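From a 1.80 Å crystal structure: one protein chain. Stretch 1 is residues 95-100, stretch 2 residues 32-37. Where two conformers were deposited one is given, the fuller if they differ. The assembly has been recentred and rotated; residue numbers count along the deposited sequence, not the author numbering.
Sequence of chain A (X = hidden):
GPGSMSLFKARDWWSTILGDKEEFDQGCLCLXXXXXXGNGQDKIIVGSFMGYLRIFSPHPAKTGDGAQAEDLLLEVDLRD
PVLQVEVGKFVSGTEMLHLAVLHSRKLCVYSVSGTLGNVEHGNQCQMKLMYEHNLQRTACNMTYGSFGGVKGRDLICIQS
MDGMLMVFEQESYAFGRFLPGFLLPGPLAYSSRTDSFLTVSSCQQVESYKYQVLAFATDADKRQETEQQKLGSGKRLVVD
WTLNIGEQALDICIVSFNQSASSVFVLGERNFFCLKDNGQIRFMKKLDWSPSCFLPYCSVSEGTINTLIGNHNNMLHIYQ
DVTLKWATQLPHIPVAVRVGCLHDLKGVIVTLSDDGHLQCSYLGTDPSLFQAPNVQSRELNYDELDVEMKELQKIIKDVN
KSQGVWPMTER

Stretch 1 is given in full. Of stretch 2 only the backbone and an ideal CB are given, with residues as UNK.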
# COMPACT_ATOMS: atom_id res chain seq x y z
N GLU A 95 -9.77 -15.13 -11.34
CA GLU A 95 -9.49 -14.57 -10.02
C GLU A 95 -8.00 -14.51 -9.75
O GLU A 95 -7.57 -14.16 -8.64
CB GLU A 95 -10.23 -15.36 -8.94
CG GLU A 95 -11.73 -15.10 -8.98
CD GLU A 95 -12.45 -15.52 -7.72
OE1 GLU A 95 -12.12 -14.98 -6.64
OE2 GLU A 95 -13.35 -16.38 -7.80
N MSE A 96 -7.19 -14.82 -10.76
CA MSE A 96 -5.75 -14.69 -10.59
C MSE A 96 -5.34 -13.23 -10.32
O MSE A 96 -5.96 -12.29 -10.82
CB MSE A 96 -5.01 -15.21 -11.83
CG MSE A 96 -4.98 -16.72 -11.92
SE MSE A 96 -3.36 -17.26 -12.85
CE MSE A 96 -3.03 -18.90 -11.94
N LEU A 97 -4.31 -13.06 -9.50
CA LEU A 97 -3.81 -11.73 -9.20
C LEU A 97 -3.03 -11.18 -10.39
O LEU A 97 -2.31 -11.92 -11.08
CB LEU A 97 -2.93 -11.72 -7.95
CG LEU A 97 -3.59 -12.27 -6.68
CD1 LEU A 97 -2.60 -12.32 -5.50
CD2 LEU A 97 -4.81 -11.42 -6.35
N HIS A 98 -3.18 -9.88 -10.62
CA HIS A 98 -2.44 -9.15 -11.65
C HIS A 98 -1.87 -7.86 -11.06
O HIS A 98 -2.31 -7.40 -10.01
CB HIS A 98 -3.34 -8.81 -12.84
CG HIS A 98 -3.71 -10.00 -13.66
ND1 HIS A 98 -4.65 -10.93 -13.26
CD2 HIS A 98 -3.26 -10.43 -14.87
CE1 HIS A 98 -4.76 -11.87 -14.18
NE2 HIS A 98 -3.92 -11.60 -15.16
N LEU A 99 -0.90 -7.28 -11.76
CA LEU A 99 -0.20 -6.07 -11.32
C LEU A 99 -0.81 -4.86 -11.99
O LEU A 99 -0.90 -4.83 -13.22
CB LEU A 99 1.28 -6.15 -11.69
CG LEU A 99 2.13 -4.90 -11.40
CD1 LEU A 99 2.21 -4.61 -9.92
CD2 LEU A 99 3.53 -5.04 -11.99
N ALA A 100 -1.22 -3.86 -11.20
CA ALA A 100 -1.63 -2.58 -11.78
C ALA A 100 -0.50 -1.58 -11.54
O ALA A 100 0.03 -1.48 -10.44
CB ALA A 100 -2.93 -2.08 -11.16
N UNK A 32 3.09 -8.93 -2.57
CA UNK A 32 1.97 -9.77 -2.98
C UNK A 32 2.42 -10.99 -3.76
O UNK A 32 3.53 -11.03 -4.29
CB UNK A 32 0.98 -8.96 -3.82
N UNK A 33 1.54 -11.98 -3.83
CA UNK A 33 1.82 -13.21 -4.57
C UNK A 33 1.50 -12.96 -6.04
O UNK A 33 0.57 -13.56 -6.59
CB UNK A 33 1.01 -14.39 -4.02
N UNK A 34 2.29 -12.09 -6.66
CA UNK A 34 1.93 -11.49 -7.96
C UNK A 34 2.04 -12.51 -9.10
O UNK A 34 1.40 -12.35 -10.15
CB UNK A 34 2.83 -10.29 -8.25
N UNK A 35 2.80 -13.59 -8.89
CA UNK A 35 2.89 -14.63 -9.91
C UNK A 35 2.00 -15.83 -9.60
O UNK A 35 2.16 -16.90 -10.19
CB UNK A 35 4.34 -15.09 -10.06
N UNK A 36 1.06 -15.65 -8.66
CA UNK A 36 0.09 -16.68 -8.33
C UNK A 36 0.73 -18.02 -8.02
O UNK A 36 0.26 -19.06 -8.46
CB UNK A 36 -0.90 -16.84 -9.48
N UNK A 37 1.82 -17.97 -7.28
CA UNK A 37 2.55 -19.20 -6.93
C UNK A 37 1.76 -20.06 -5.94
O UNK A 37 1.03 -19.53 -5.10
CB UNK A 37 3.92 -18.85 -6.34

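Position 32 has an extended backbone (phi/psi -162/161), and its CA-to-CB bond points toward stretch 1. The ideal CB nevertheless lies 5.2 Å from Leu97 CD1, so a small residue would leave a gap, whereas a medium-sized aliphatic one could extend toward the leucine. The deposited residue is Ala32, which stops short of contact.

At position 33 the CB points sideways, 4.4 Å from Leu97 CD1, and the chain begins a type I beta turn that ends at position 36. The apolar leucine methyl offers no polar partner, so stretch 1 alone would accept many side chains; the turn, however, favours Asn, Asp, Ser or Thr at its first position, where a short polar group can reach forward to the backbone that follows the turn. The residue is Asn33, and its amide serves stretch 2 itself: OD1 accepts from the backbone N of position 37 at 3.0 Å, while ND2 donates to the backbone O of position 37 at 2.9 Å. Its carbonyl makes the closest approach to stretch 1, Asn33 O lying 3.6 Å from Leu97 CD1, with CB 4.4 Å from the same methyl, and also closes the turn by accepting from the backbone N of position 36 at 3.0 Å.

Position 34 is the point of closest register, its CA 5.9 Å from that of Leu97. The CB points sideways and has nothing of stretch 1 within 5.5 Å, but the side chain of Leu99 lies beyond it, an apolar surface suited to Val, Ile or Leu. The residue is Val34, with chi1 in the p well; its CG2 comes to 4.1 Å from Leu99 CB. The carbonyls here approach closely, Val34 O lying 3.8 Å from Leu97 O. Two acceptors cannot bond directly, but one water is placed to donate to either, 2.8 Å from Val34 O and 2.7 Å from Leu97 O.

Position 35 directs its CB away from stretch 1, which therefore sets little restriction; as the third residue of the turn it would suit Asp, Asn or Ser. Asp35 is found, its OD1 making a weak hydrogen bond with the backbone N of position 37 at 3.4 Å.

Position 36 is the most telling. Its phi/psi of 52/42 is left-handed, a conformation that favours Gly, Asn and Asp. The CB points toward stretch 1, 3.8 Å from Met96 CE and 5.1 Å from Leu97 N, and the backbone of Leu97 offers both a donor, N, and an acceptor, O. Asp could meet the donor, but a carboxylate could not also donate to the carbonyl; Gly would reach neither. An amide on a short stem answers both needs, and the residue is Asn36. With chi1 in the m well, its OD1 accepts from Leu97 N at 2.8 Å and its ND2 donates to Leu97 O at 3.0 Å, so one side chain pairs with both backbone polar atoms of a single residue.

Position 37 is out of reach of stretch 1, which leaves its choice open. It is Ser37, whose OG lies 2.7 Å from Asn33 OD1.

Stretch 2 (32-37) ANVDNS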
# COMPACT_ATOMS: atom_id res chain seq x y z
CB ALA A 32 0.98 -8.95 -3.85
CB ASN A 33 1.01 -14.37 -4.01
CG ASN A 33 1.38 -15.70 -4.66
OD1 ASN A 33 2.39 -15.80 -5.35
ND2 ASN A 33 0.55 -16.71 -4.46
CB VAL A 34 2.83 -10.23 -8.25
CG1 VAL A 34 4.28 -10.63 -8.48
CG2 VAL A 34 2.27 -9.42 -9.43
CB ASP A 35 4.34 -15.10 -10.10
CG ASP A 35 4.97 -15.64 -8.81
OD1 ASP A 35 4.28 -15.70 -7.77
OD2 ASP A 35 6.16 -16.03 -8.86
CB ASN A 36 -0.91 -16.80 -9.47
CG ASN A 36 -1.70 -15.50 -9.65
OD1 ASN A 36 -2.55 -15.19 -8.82
ND2 ASN A 36 -1.35 -14.71 -10.66
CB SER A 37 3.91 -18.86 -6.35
OG SER A 37 3.76 -18.14 -5.14
O HOH W 1 -0.02 -12.03 -12.56
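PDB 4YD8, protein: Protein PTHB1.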